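Local atomic coordinates of putative thiosulfate sulfurtransferase YNJE (Escherichia coli, PDB entry 2WLR), a protein that transfers sulfur from thiosulfate to cyanide, giving thiocyanate and sulfite, as a periplasmic enzyme of the rhodanese family. Residues Arg218-Met223 / Val231-Gly236; Gln129-Leu134 / Trp148-Ala153; Pro120-Leu125 / Glu139-Pro144. All coordinates share one frame; numbering follows the deposited sequence.

Interaction 1: residues Arg218-Met223 / Val231-Gly236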
ATOM      1  N   ARG A 218     -10.359   1.038   0.140  1.00  6.79           N
ATOM      2  CA  ARG A 218     -11.657   0.385   0.058  1.00  6.76           C
ATOM      3  C   ARG A 218     -12.438   0.904  -1.118  1.00  7.25           C
ATOM      4  O   ARG A 218     -12.981   0.123  -1.909  1.00  8.29           O
ATOM      5  CB  ARG A 218     -12.397   0.585   1.385  1.00  7.59           C
ATOM      6  CG  ARG A 218     -13.848   0.090   1.372  1.00  8.08           C
ATOM      7  CD  ARG A 218     -13.973  -1.389   1.148  1.00  8.59           C
ATOM      8  NE  ARG A 218     -15.295  -1.857   1.577  1.00  9.14           N
ATOM      9  CZ  ARG A 218     -15.783  -3.082   1.399  1.00  9.29           C
ATOM     10  NH1 ARG A 218     -15.113  -4.001   0.728  1.00 10.34           N
ATOM     11  NH2 ARG A 218     -17.014  -3.367   1.869  1.00  9.86           N
ATOM     12  N   VAL A 219     -12.514   2.234  -1.226  1.00  7.43           N
ATOM     13  CA  VAL A 219     -13.213   2.853  -2.348  1.00  8.23           C
ATOM     14  C   VAL A 219     -12.515   2.458  -3.645  1.00  7.22           C
ATOM     15  O   VAL A 219     -13.159   2.116  -4.630  1.00  8.20           O
ATOM     16  CB  VAL A 219     -13.273   4.368  -2.201  1.00  7.66           C
ATOM     17  CG1 VAL A 219     -13.930   5.031  -3.407  1.00  9.69           C
ATOM     18  CG2 VAL A 219     -14.034   4.750  -0.934  1.00  9.58           C
ATOM     19  N   ALA A 220     -11.187   2.482  -3.658  1.00  7.17           N
ATOM     20  CA  ALA A 220     -10.457   2.165  -4.858  1.00  7.13           C
ATOM     21  C   ALA A 220     -10.724   0.779  -5.366  1.00  8.30           C
ATOM     22  O   ALA A 220     -10.902   0.587  -6.575  1.00  8.01           O
ATOM     23  CB  ALA A 220      -8.932   2.352  -4.618  1.00  7.26           C
ATOM     24  N   GLN A 221     -10.661  -0.224  -4.499  1.00  8.69           N
ATOM     25  CA  GLN A 221     -10.820  -1.591  -4.938  1.00  8.60           C
ATOM     26  C   GLN A 221     -12.229  -1.798  -5.509  1.00  7.99           C
ATOM     27  O   GLN A 221     -12.415  -2.507  -6.508  1.00  8.12           O
ATOM     28  CB  GLN A 221     -10.513  -2.563  -3.797  1.00  8.71           C
ATOM     29  CG  GLN A 221     -10.556  -4.067  -4.162  1.00 10.63           C
ATOM     30  CD  GLN A 221     -11.959  -4.677  -4.119  1.00 10.42           C
ATOM     31  OE1 GLN A 221     -12.868  -4.078  -3.608  1.00 14.01           O
ATOM     32  NE2 GLN A 221     -12.119  -5.866  -4.707  1.00 14.23           N
ATOM     33  N   ILE A 222     -13.229  -1.161  -4.883  1.00  7.37           N
ATOM     34  CA  ILE A 222     -14.607  -1.276  -5.364  1.00  8.81           C
ATOM     35  C   ILE A 222     -14.755  -0.603  -6.741  1.00  8.50           C
ATOM     36  O   ILE A 222     -15.401  -1.134  -7.637  1.00  7.75           O
ATOM     37  CB  ILE A 222     -15.596  -0.727  -4.325  1.00  8.13           C
ATOM     38  CG1 ILE A 222     -15.705  -1.724  -3.169  1.00  9.53           C
ATOM     39  CG2 ILE A 222     -17.003  -0.538  -4.944  1.00  9.60           C
ATOM     40  CD1 ILE A 222     -16.305  -1.155  -1.908  1.00  9.58           C
HETATM   41  N   MSE A 223     -14.061   0.510  -6.942  1.00  8.38           N
HETATM   42  CA  MSE A 223     -14.050   1.136  -8.276  1.00  9.00           C
HETATM   43  C   MSE A 223     -13.405   0.270  -9.328  1.00  9.31           C
HETATM   44  O   MSE A 223     -13.875   0.220 -10.482  1.00  8.92           O
HETATM   45  CB  MSE A 223     -13.359   2.487  -8.239  1.00  9.34           C
HETATM   46  CG  MSE A 223     -14.168   3.525  -7.512  1.00 10.77           C
HETATM   47 SE   MSE A 223     -13.354   5.276  -7.692  1.00 14.52          SE
HETATM   48  CE  MSE A 223     -14.786   6.264  -6.718  1.00 14.68           C
ATOM     49  N   VAL A 231      -7.057   3.502 -11.404  1.00  8.91           N
ATOM     50  CA  VAL A 231      -7.301   3.912 -10.037  1.00  8.91           C
ATOM     51  C   VAL A 231      -5.952   3.852  -9.304  1.00  8.23           C
ATOM     52  O   VAL A 231      -5.236   2.835  -9.356  1.00  8.68           O
ATOM     53  CB  VAL A 231      -8.328   3.033  -9.309  1.00  7.93           C
ATOM     54  CG1 VAL A 231      -8.542   3.526  -7.902  1.00  9.77           C
ATOM     55  CG2 VAL A 231      -9.672   2.999 -10.054  1.00 10.78           C
ATOM     56  N   ARG A 232      -5.655   4.922  -8.601  1.00  7.93           N
ATOM     57  CA  ARG A 232      -4.393   5.123  -7.908  1.00  8.48           C
ATOM     58  C   ARG A 232      -4.643   5.618  -6.503  1.00  8.66           C
ATOM     59  O   ARG A 232      -5.731   6.132  -6.182  1.00  9.18           O
ATOM     60  CB  ARG A 232      -3.538   6.128  -8.655  1.00  8.43           C
ATOM     61  CG  ARG A 232      -3.411   5.789 -10.102  1.00  8.78           C
ATOM     62  CD  ARG A 232      -2.383   6.616 -10.784  1.00 10.74           C
ATOM     63  NE  ARG A 232      -2.473   6.524 -12.222  1.00 10.68           N
ATOM     64  CZ  ARG A 232      -1.557   7.014 -13.048  1.00 13.13           C
ATOM     65  NH1 ARG A 232      -0.433   7.535 -12.578  1.00 12.79           N
ATOM     66  NH2 ARG A 232      -1.779   6.968 -14.353  1.00 13.84           N
ATOM     67  N   LEU A 233      -3.634   5.448  -5.652  1.00  8.55           N
ATOM     68  CA  LEU A 233      -3.678   5.923  -4.262  1.00  8.53           C
ATOM     69  C   LEU A 233      -2.545   6.870  -4.048  1.00  8.80           C
ATOM     70  O   LEU A 233      -1.456   6.678  -4.564  1.00  9.82           O
ATOM     71  CB  LEU A 233      -3.436   4.793  -3.269  1.00 10.30           C
ATOM     72  CG  LEU A 233      -4.479   3.698  -3.162  1.00 12.61           C
ATOM     73  CD1 LEU A 233      -4.016   2.651  -2.114  1.00 14.39           C
ATOM     74  CD2 LEU A 233      -5.853   4.273  -2.819  1.00 16.01           C
ATOM     75  N   LEU A 234      -2.774   7.861  -3.207  1.00  8.38           N
ATOM     76  CA  LEU A 234      -1.659   8.611  -2.633  1.00  8.41           C
ATOM     77  C   LEU A 234      -1.005   7.806  -1.519  1.00  9.33           C
ATOM     78  O   LEU A 234      -1.595   7.562  -0.490  1.00  9.13           O
ATOM     79  CB  LEU A 234      -2.117   9.967  -2.091  1.00  9.28           C
ATOM     80  CG  LEU A 234      -1.089  10.840  -1.375  1.00  8.94           C
ATOM     81  CD1 LEU A 234       0.120  11.161  -2.280  1.00 10.97           C
ATOM     82  CD2 LEU A 234      -1.716  12.137  -0.881  1.00 10.84           C
ATOM     83  N   ASP A 235       0.245   7.434  -1.737  1.00  9.34           N
ATOM     84  CA  ASP A 235       0.991   6.556  -0.825  1.00  9.37           C
ATOM     85  C   ASP A 235       1.151   7.303   0.494  1.00  9.16           C
ATOM     86  O   ASP A 235       1.645   8.429   0.498  1.00 10.24           O
ATOM     87  CB  ASP A 235       2.345   6.268  -1.471  1.00  9.99           C
ATOM     88  CG  ASP A 235       3.120   5.138  -0.812  1.00  9.31           C
ATOM     89  OD1 ASP A 235       2.571   4.407   0.026  1.00 11.51           O
ATOM     90  OD2 ASP A 235       4.312   5.045  -1.169  1.00 10.91           O
ATOM     91  N   GLY A 236       0.678   6.703   1.584  1.00  8.99           N
ATOM     92  CA  GLY A 236       0.783   7.312   2.889  1.00  9.01           C
ATOM     93  C   GLY A 236      -0.346   8.268   3.227  1.00 10.29           C
ATOM     94  O   GLY A 236      -0.464   8.736   4.375  1.00 13.13           O
TER
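The methyl group of Ala220 is the bump that the helix turns toward the strand, and the hollow that takes it lies between Val231 and Leu233, two residues apart on strand 231-234. Val231 CG1 and Leu233 CD2 stand 5.8 Å apart; Ala220 CB settles between them, 3.5 Å from Val231 CG1 and 4.1 Å from Leu233 CD2. The fit is reciprocal. Val231 pushes its forked end into the shallow groove between Ala220 and Met223, one helical turn apart, whose CB atoms are 5.7 Å from each other. Its CG1 prong goes to Ala220, meeting the backbone as well at 3.8 Å from Ala220 CA, while its CG2 prong lies 4.1 Å from Met223 CB. Because Ala220 presents no more than a methyl, the two backbones can come close here, with the axes of the helical and strand segments 8.6 Å apart and nearly antiparallel at 170°. This is the return half of a beta-alpha-beta crossover: strand 205-209 leads into helix 213-226, which packs on the parallel sheet of a rhodanese domain before the chain re-enters the sheet as strand 231-234. Met223, a selenomethionine in this crystal, touches the strand only through its root. With CG anti to the carbonyl carbon (chi1 -71°) and the chain extended beyond, the selenium is carried away from Val231; the Met223 side chain also touches Val206, Ile200 and Val228. Leu233 does the reverse: its CB lies to one side of the helix, but the CD2 branch swings back to it. Leu208 of the adjoining strand and Met376 of helix 369-380 also pack against Ala220, and Arg218, further back on the helix, forms salt bridges with Glu178 and Asp390.

Interaction 2: residues Gln129-Leu134 / Trp148-Ala153; sequences QWLHDL and WKVIEA
Leu131 and Val150 mark the nearest approach of the two backbones, CA to CA 8.8 Å, and Leu134 and Trp148 follow with CA atoms 9.7 Å apart, so that the gap between helix 128-135 and strand 148-154 is bridged mainly by side chains. Leu131 and Val150 meet tip to tip. The main touch is Leu131 CD1 on Val150 CG2 at 3.5 Å, with Leu131 CD2 more loosely set against Val150 CG1. Leu134 instead comes down over a face of the Trp148 indole. Its CD2 methyl forms a CH-pi contact, 3.6 Å from the centroid of the six-membered ring and only 12° off the ring normal, while Leu134 CG sits 3.7 Å from Trp148 CE2 and CD1 lies toward the pyrrole side, near NE1. The indole is brought beneath the leucine by a chi1 of 56°, which places CG between the backbone N and the carbonyl carbon. Were Trp148 replaced by an alanine, Leu134 would probably be left facing a gap where the indole had been. The helix thus covers one side of the parallel sheet of a rhodanese domain, where Trp241 of helix 238-243 also reaches Leu131 and Pro144 abuts Leu134. With branched aliphatic groups meeting each other and an aromatic face, the contact has no hydrogen bond or salt bridge between the segments and probably rests on close fit and the exclusion of water, the CH-pi contact adding a modest preference for the face.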
ATOM      1  N   GLN A 129       4.366  15.556  -4.452  1.00 12.01           N
ATOM      2  CA  GLN A 129       4.859  16.434  -5.504  1.00 12.15           C
ATOM      3  C   GLN A 129       4.293  16.086  -6.871  1.00 12.53           C
ATOM      4  O   GLN A 129       3.984  16.967  -7.682  1.00 11.97           O
ATOM      5  CB  GLN A 129       6.384  16.466  -5.544  1.00 13.57           C
ATOM      6  CG  GLN A 129       6.899  17.632  -6.392  1.00 14.63           C
ATOM      7  CD  GLN A 129       6.547  18.997  -5.805  1.00 17.29           C
ATOM      8  OE1 GLN A 129       6.724  19.226  -4.599  1.00 21.08           O
ATOM      9  NE2 GLN A 129       6.008  19.883  -6.634  1.00 18.48           N
ATOM     10  N   TRP A 130       4.122  14.802  -7.139  1.00 11.38           N
ATOM     11  CA  TRP A 130       3.619  14.355  -8.438  1.00 11.45           C
ATOM     12  C   TRP A 130       2.225  14.912  -8.631  1.00 12.24           C
ATOM     13  O   TRP A 130       1.892  15.458  -9.675  1.00 12.06           O
ATOM     14  CB  TRP A 130       3.586  12.821  -8.508  1.00 11.99           C
ATOM     15  CG  TRP A 130       3.024  12.253  -9.784  1.00  9.97           C
ATOM     16  CD1 TRP A 130       3.726  11.970 -10.927  1.00 12.02           C
ATOM     17  CD2 TRP A 130       1.660  11.891 -10.057  1.00 11.13           C
ATOM     18  NE1 TRP A 130       2.896  11.455 -11.878  1.00 12.54           N
ATOM     19  CE2 TRP A 130       1.616  11.396 -11.380  1.00  9.59           C
ATOM     20  CE3 TRP A 130       0.463  11.954  -9.327  1.00 11.09           C
ATOM     21  CZ2 TRP A 130       0.431  10.974 -11.971  1.00 12.81           C
ATOM     22  CZ3 TRP A 130      -0.696  11.519  -9.918  1.00 11.76           C
ATOM     23  CH2 TRP A 130      -0.702  11.032 -11.232  1.00 10.95           C
ATOM     24  N   LEU A 131       1.398  14.775  -7.602  1.00 11.93           N
ATOM     25  CA  LEU A 131       0.020  15.200  -7.693  1.00 13.23           C
ATOM     26  C   LEU A 131      -0.049  16.710  -7.795  1.00 13.43           C
ATOM     27  O   LEU A 131      -0.864  17.242  -8.525  1.00 14.42           O
ATOM     28  CB  LEU A 131      -0.726  14.705  -6.469  1.00 14.17           C
ATOM     29  CG  LEU A 131      -2.222  14.929  -6.422  1.00 17.86           C
ATOM     30  CD1 LEU A 131      -2.879  14.418  -7.699  1.00 20.24           C
ATOM     31  CD2 LEU A 131      -2.752  14.221  -5.179  1.00 18.81           C
ATOM     32  N   HIS A 132       0.788  17.407  -7.044  1.00 12.93           N
ATOM     33  CA  HIS A 132       0.810  18.857  -7.152  1.00 13.88           C
ATOM     34  C   HIS A 132       1.196  19.265  -8.583  1.00 14.53           C
ATOM     35  O   HIS A 132       0.518  20.099  -9.200  1.00 14.49           O
ATOM     36  CB  HIS A 132       1.740  19.446  -6.112  1.00 13.81           C
ATOM     37  CG  HIS A 132       1.842  20.926  -6.190  1.00 17.17           C
ATOM     38  ND1 HIS A 132       0.783  21.765  -5.924  1.00 19.75           N
ATOM     39  CD2 HIS A 132       2.883  21.718  -6.524  1.00 18.78           C
ATOM     40  CE1 HIS A 132       1.172  23.017  -6.083  1.00 19.41           C
ATOM     41  NE2 HIS A 132       2.437  23.018  -6.461  1.00 20.12           N
ATOM     42  N   ASP A 133       2.257  18.688  -9.110  1.00 13.98           N
ATOM     43  CA  ASP A 133       2.681  19.006 -10.484  1.00 14.53           C
ATOM     44  C   ASP A 133       1.570  18.714 -11.488  1.00 14.87           C
ATOM     45  O   ASP A 133       1.332  19.532 -12.394  1.00 14.87           O
ATOM     46  CB  ASP A 133       3.956  18.241 -10.887  1.00 15.19           C
ATOM     47  CG  ASP A 133       5.196  18.689 -10.129  1.00 18.17           C
ATOM     48  OD1 ASP A 133       5.198  19.781  -9.544  1.00 21.02           O
ATOM     49  OD2 ASP A 133       6.176  17.913 -10.107  1.00 23.35           O
ATOM     50  N   LEU A 134       0.886  17.580 -11.358  1.00 14.57           N
ATOM     51  CA  LEU A 134      -0.248  17.257 -12.227  1.00 14.99           C
ATOM     52  C   LEU A 134      -1.288  18.365 -12.172  1.00 15.83           C
ATOM     53  O   LEU A 134      -1.726  18.869 -13.197  1.00 16.36           O
ATOM     54  CB  LEU A 134      -0.885  15.941 -11.811  1.00 14.84           C
ATOM     55  CG  LEU A 134      -2.106  15.483 -12.609  1.00 15.75           C
ATOM     56  CD1 LEU A 134      -1.700  15.068 -13.983  1.00 17.35           C
ATOM     57  CD2 LEU A 134      -2.849  14.372 -11.870  1.00 16.43           C
ATOM     58  N   TRP A 148      -9.016  13.206 -15.195  1.00 12.39           N
ATOM     59  CA  TRP A 148      -8.652  12.708 -13.874  1.00 13.69           C
ATOM     60  C   TRP A 148      -9.396  13.447 -12.766  1.00 13.32           C
ATOM     61  O   TRP A 148      -9.816  14.609 -12.896  1.00 13.73           O
ATOM     62  CB  TRP A 148      -7.117  12.746 -13.670  1.00 13.38           C
ATOM     63  CG  TRP A 148      -6.456  14.104 -13.865  1.00 15.40           C
ATOM     64  CD1 TRP A 148      -5.901  14.596 -15.023  1.00 15.05           C
ATOM     65  CD2 TRP A 148      -6.250  15.105 -12.875  1.00 16.74           C
ATOM     66  NE1 TRP A 148      -5.413  15.846 -14.817  1.00 18.04           N
ATOM     67  CE2 TRP A 148      -5.602  16.190 -13.504  1.00 17.20           C
ATOM     68  CE3 TRP A 148      -6.574  15.205 -11.529  1.00 20.24           C
ATOM     69  CZ2 TRP A 148      -5.274  17.364 -12.824  1.00 19.20           C
ATOM     70  CZ3 TRP A 148      -6.251  16.366 -10.851  1.00 22.04           C
ATOM     71  CH2 TRP A 148      -5.609  17.436 -11.499  1.00 18.90           C
ATOM     72  N   LYS A 149      -9.558  12.743 -11.650  1.00 12.32           N
ATOM     73  CA  LYS A 149     -10.181  13.239 -10.456  1.00 13.07           C
ATOM     74  C   LYS A 149      -9.285  12.881  -9.274  1.00 11.76           C
ATOM     75  O   LYS A 149      -8.716  11.766  -9.255  1.00 11.71           O
ATOM     76  CB  LYS A 149     -11.546  12.570 -10.254  1.00 13.02           C
ATOM     77  CG  LYS A 149     -12.548  12.728 -11.372  1.00 17.06           C
ATOM     78  CD  LYS A 149     -13.003  14.172 -11.479  1.00 17.53           C
ATOM     79  CE  LYS A 149     -14.432  14.319 -12.051  1.00 20.14           C
ATOM     80  NZ  LYS A 149     -14.395  14.664 -13.479  1.00 23.00           N
ATOM     81  N   VAL A 150      -9.203  13.772  -8.302  1.00 10.77           N
ATOM     82  CA  VAL A 150      -8.605  13.514  -6.996  1.00 11.25           C
ATOM     83  C   VAL A 150      -9.708  13.533  -5.953  1.00 10.31           C
ATOM     84  O   VAL A 150     -10.539  14.431  -5.941  1.00 10.43           O
ATOM     85  CB  VAL A 150      -7.533  14.529  -6.644  1.00 12.15           C
ATOM     86  CG1 VAL A 150      -6.949  14.240  -5.257  1.00 13.21           C
ATOM     87  CG2 VAL A 150      -6.427  14.500  -7.695  1.00 14.28           C
ATOM     88  N   ILE A 151      -9.755  12.519  -5.107  1.00  9.77           N
ATOM     89  CA  ILE A 151     -10.860  12.329  -4.185  1.00 10.50           C
ATOM     90  C   ILE A 151     -10.362  11.878  -2.841  1.00  9.93           C
ATOM     91  O   ILE A 151      -9.634  10.865  -2.751  1.00  9.72           O
ATOM     92  CB  ILE A 151     -11.845  11.272  -4.716  1.00  9.66           C
ATOM     93  CG1 ILE A 151     -12.269  11.573  -6.169  1.00 12.48           C
ATOM     94  CG2 ILE A 151     -13.087  11.217  -3.846  1.00 11.44           C
ATOM     95  CD1 ILE A 151     -13.391  10.731  -6.683  1.00 12.51           C
ATOM     96  N   GLU A 152     -10.780  12.585  -1.799  1.00 10.14           N
ATOM     97  CA  GLU A 152     -10.558  12.202  -0.406  1.00  9.86           C
ATOM     98  C   GLU A 152     -11.670  11.264   0.022  1.00 10.03           C
ATOM     99  O   GLU A 152     -12.846  11.531  -0.216  1.00 11.37           O
ATOM    100  CB  GLU A 152     -10.566  13.402   0.561  1.00 10.13           C
ATOM    101  CG  GLU A 152     -10.275  12.987   1.979  1.00 11.10           C
ATOM    102  CD  GLU A 152      -9.913  14.114   2.948  1.00 12.97           C
ATOM    103  OE1 GLU A 152      -9.493  15.233   2.541  1.00 12.23           O
ATOM    104  OE2 GLU A 152      -9.991  13.826   4.177  1.00 15.16           O
ATOM    105  N   ALA A 153     -11.303  10.145   0.640  1.00  9.78           N
ATOM    106  CA  ALA A 153     -12.266   9.170   1.155  1.00 10.13           C
ATOM    107  C   ALA A 153     -12.158   9.091   2.670  1.00 11.68           C
ATOM    108  O   ALA A 153     -11.058   9.048   3.223  1.00 11.89           O
ATOM    109  CB  ALA A 153     -12.005   7.752   0.512  1.00 11.13           C
TER

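Interaction 3: residues Pro120-Leu125 / Glu139-Pro144; sequences PHFEQL and EVTAKP
Glu123 and Ala142 make the closest touch between the two loops, and it is purely aliphatic: Glu123 CB lies 3.5 Å from Ala142 CB, with Glu123 CG behind it at 4.1 Å. The backbones are near each other here, the CA atoms of these two residues being 6.3 Å apart. Ala142 has left-handed backbone angles (phi 52°, psi 49°), and its methyl points at the glutamate stem. The carboxylate goes elsewhere: the Glu123 chain bends at chi2 (-74°), bringing OE2 to the edge of the His121 ring, in its plane, and OE1 above the rim of one face of Phe122. A looser contact sets a methyl at an aromatic edge: Thr141 CG2 lies 4.4 Å from Phe122 CZ, close to the ring plane, and Trp34 meets the same ring edge-to-face. Residues 122-124 form a short 3-10 turn leading into strand 125-126, an edge strand of the parallel sheet in this rhodanese domain, and 139-144 is the loop between helix 128-135 and strand 148-154. The contact therefore brings together the entrance to the sheet and the helix-to-strand connection that follows. Polar ties come from outside the pair. Arg232 NH1 donates a hydrogen bond to Ala142 O and a weak one to Glu123 O, so one guanidinium spans both loops.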
ATOM      1  N   PRO A 120       6.378  -3.271 -10.381  1.00 14.14           N
ATOM      2  CA  PRO A 120       5.777  -3.443 -11.683  1.00 15.49           C
ATOM      3  C   PRO A 120       4.797  -2.338 -12.023  1.00 14.50           C
ATOM      4  O   PRO A 120       4.777  -1.881 -13.153  1.00 16.87           O
ATOM      5  CB  PRO A 120       5.090  -4.802 -11.555  1.00 15.20           C
ATOM      6  CG  PRO A 120       5.916  -5.521 -10.629  1.00 16.07           C
ATOM      7  CD  PRO A 120       6.436  -4.542  -9.632  1.00 15.21           C
ATOM      8  N   HIS A 121       4.023  -1.876 -11.038  1.00 12.45           N
ATOM      9  CA  HIS A 121       3.090  -0.781 -11.301  1.00 11.81           C
ATOM     10  C   HIS A 121       3.223   0.302 -10.257  1.00 11.43           C
ATOM     11  O   HIS A 121       2.251   0.721  -9.663  1.00 10.15           O
ATOM     12  CB  HIS A 121       1.669  -1.312 -11.331  1.00 12.50           C
ATOM     13  CG  HIS A 121       1.487  -2.438 -12.289  1.00 14.63           C
ATOM     14  ND1 HIS A 121       1.452  -2.261 -13.657  1.00 20.54           N
ATOM     15  CD2 HIS A 121       1.379  -3.770 -12.073  1.00 18.30           C
ATOM     16  CE1 HIS A 121       1.299  -3.442 -14.237  1.00 19.53           C
ATOM     17  NE2 HIS A 121       1.278  -4.374 -13.300  1.00 20.90           N
ATOM     18  N   PHE A 122       4.445   0.807 -10.089  1.00 10.55           N
ATOM     19  CA  PHE A 122       4.716   1.888  -9.158  1.00 10.15           C
ATOM     20  C   PHE A 122       3.782   3.113  -9.362  1.00  9.95           C
ATOM     21  O   PHE A 122       3.483   3.839  -8.407  1.00  9.49           O
ATOM     22  CB  PHE A 122       6.189   2.335  -9.241  1.00 10.87           C
ATOM     23  CG  PHE A 122       6.545   3.063 -10.486  1.00 10.20           C
ATOM     24  CD1 PHE A 122       6.342   4.421 -10.562  1.00 10.48           C
ATOM     25  CD2 PHE A 122       7.027   2.405 -11.603  1.00 12.99           C
ATOM     26  CE1 PHE A 122       6.615   5.126 -11.675  1.00  9.78           C
ATOM     27  CE2 PHE A 122       7.325   3.120 -12.748  1.00 13.27           C
ATOM     28  CZ  PHE A 122       7.089   4.497 -12.796  1.00 11.28           C
ATOM     29  N   GLU A 123       3.366   3.338 -10.598  1.00  9.70           N
ATOM     30  CA  GLU A 123       2.585   4.514 -10.924  1.00  9.61           C
ATOM     31  C   GLU A 123       1.210   4.522 -10.279  1.00  8.59           C
ATOM     32  O   GLU A 123       0.544   5.546 -10.260  1.00  8.43           O
ATOM     33  CB  GLU A 123       2.479   4.662 -12.449  1.00 10.66           C
ATOM     34  CG  GLU A 123       1.540   3.725 -13.171  1.00 13.10           C
ATOM     35  CD  GLU A 123       2.048   2.295 -13.299  1.00 15.13           C
ATOM     36  OE1 GLU A 123       3.259   2.036 -13.127  1.00 17.44           O
ATOM     37  OE2 GLU A 123       1.214   1.422 -13.632  1.00 21.90           O
ATOM     38  N   GLN A 124       0.804   3.387  -9.737  1.00  8.60           N
ATOM     39  CA  GLN A 124      -0.455   3.314  -8.979  1.00  8.86           C
ATOM     40  C   GLN A 124      -0.378   3.893  -7.608  1.00  8.73           C
ATOM     41  O   GLN A 124      -1.418   4.111  -6.984  1.00  9.79           O
ATOM     42  CB  GLN A 124      -0.917   1.876  -8.874  1.00  8.05           C
ATOM     43  CG  GLN A 124      -1.341   1.280 -10.239  1.00  8.41           C
ATOM     44  CD  GLN A 124      -1.430  -0.230 -10.254  1.00  8.99           C
ATOM     45  OE1 GLN A 124      -1.201  -0.926  -9.260  1.00  9.54           O
ATOM     46  NE2 GLN A 124      -1.810  -0.763 -11.415  1.00 10.06           N
ATOM     47  N   LEU A 125       0.825   4.085  -7.086  1.00  8.33           N
ATOM     48  CA  LEU A 125       1.063   4.612  -5.730  1.00  9.48           C
ATOM     49  C   LEU A 125       1.773   5.917  -5.891  1.00  8.94           C
ATOM     50  O   LEU A 125       3.004   5.995  -5.897  1.00  9.48           O
ATOM     51  CB  LEU A 125       1.900   3.635  -4.880  1.00 10.30           C
ATOM     52  CG  LEU A 125       1.174   2.350  -4.523  1.00 15.07           C
ATOM     53  CD1 LEU A 125       2.132   1.367  -3.892  1.00 17.34           C
ATOM     54  CD2 LEU A 125       0.005   2.554  -3.585  1.00 18.69           C
ATOM     55  N   GLU A 139       4.012  18.543 -17.045  1.00 15.23           N
ATOM     56  CA  GLU A 139       4.263  17.188 -17.516  1.00 15.16           C
ATOM     57  C   GLU A 139       4.802  16.357 -16.361  1.00 13.98           C
ATOM     58  O   GLU A 139       5.747  16.768 -15.697  1.00 14.46           O
ATOM     59  CB  GLU A 139       5.280  17.161 -18.663  1.00 15.49           C
ATOM     60  CG  GLU A 139       5.403  15.818 -19.338  1.00 18.34           C
ATOM     61  CD  GLU A 139       6.413  15.792 -20.477  1.00 21.21           C
ATOM     62  OE1 GLU A 139       6.832  16.859 -20.971  1.00 23.05           O
ATOM     63  OE2 GLU A 139       6.788  14.679 -20.886  1.00 23.72           O
ATOM     64  N   VAL A 140       4.196  15.195 -16.143  1.00 12.31           N
ATOM     65  CA  VAL A 140       4.636  14.239 -15.125  1.00 11.84           C
ATOM     66  C   VAL A 140       4.751  12.868 -15.714  1.00 11.20           C
ATOM     67  O   VAL A 140       4.121  12.540 -16.726  1.00 12.29           O
ATOM     68  CB  VAL A 140       3.635  14.202 -13.930  1.00 12.00           C
ATOM     69  CG1 VAL A 140       3.474  15.580 -13.277  1.00 14.34           C
ATOM     70  CG2 VAL A 140       2.282  13.646 -14.383  1.00 12.17           C
ATOM     71  N   THR A 141       5.550  12.032 -15.058  1.00 10.57           N
ATOM     72  CA  THR A 141       5.665  10.630 -15.386  1.00 10.06           C
ATOM     73  C   THR A 141       4.313   9.944 -15.223  1.00 10.12           C
ATOM     74  O   THR A 141       3.586  10.251 -14.265  1.00 10.52           O
ATOM     75  CB  THR A 141       6.678   9.941 -14.455  1.00  9.88           C
ATOM     76  OG1 THR A 141       7.952  10.581 -14.571  1.00 10.04           O
ATOM     77  CG2 THR A 141       6.840   8.467 -14.730  1.00 10.69           C
ATOM     78  N   ALA A 142       3.994   9.026 -16.120  1.00  9.99           N
ATOM     79  CA  ALA A 142       2.775   8.206 -16.011  1.00 10.66           C
ATOM     80  C   ALA A 142       1.550   9.083 -15.809  1.00 12.25           C
ATOM     81  O   ALA A 142       0.702   8.852 -14.950  1.00 11.33           O
ATOM     82  CB  ALA A 142       2.934   7.195 -14.881  1.00 10.82           C
ATOM     83  N   LYS A 143       1.435  10.103 -16.645  1.00 13.33           N
ATOM     84  CA  LYS A 143       0.306  11.021 -16.627  1.00 15.54           C
ATOM     85  C   LYS A 143      -0.996  10.279 -16.957  1.00 14.66           C
ATOM     86  O   LYS A 143      -1.002   9.361 -17.782  1.00 16.08           O
ATOM     87  CB  LYS A 143       0.539  12.145 -17.656  1.00 16.44           C
ATOM     88  CG  LYS A 143      -0.470  13.268 -17.602  1.00 21.02           C
ATOM     89  CD  LYS A 143      -0.412  14.171 -18.816  1.00 25.39           C
ATOM     90  CE  LYS A 143      -1.319  15.395 -18.600  1.00 26.85           C
ATOM     91  NZ  LYS A 143      -1.179  16.436 -19.656  1.00 30.76           N
ATOM     92  N   PRO A 144      -2.100  10.662 -16.300  1.00 14.61           N
ATOM     93  CA  PRO A 144      -3.374  10.114 -16.756  1.00 15.11           C
ATOM     94  C   PRO A 144      -3.591  10.272 -18.273  1.00 15.87           C
ATOM     95  O   PRO A 144      -3.243  11.313 -18.814  1.00 17.57           O
ATOM     96  CB  PRO A 144      -4.403  10.945 -15.991  1.00 15.01           C
ATOM     97  CG  PRO A 144      -3.728  11.425 -14.796  1.00 15.28           C
ATOM     98  CD  PRO A 144      -2.271  11.615 -15.195  1.00 14.58           C
TER

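The three contacts belong to one rhodanese domain and lie on or beside its parallel sheet. The centre of interaction 2 is about 12 Å from those of the other two, which are themselves about 14 Å apart. Interactions 3 and 2 interlock along the chain, their segments alternating, whereas interaction 1 follows both. Leu233 N is hydrogen-bonded to Gln124 O, and Trp130 NE1 donates a hydrogen bond to Thr141 O. These bonds tie the entry loop, the first helix and the last strand of the sheet to one another. Interactions 2 and 3 lie away from the active site, whereas in interaction 1 the Leu233 side chain is about 12 Å from that of Arg370, which by similarity binds substrate.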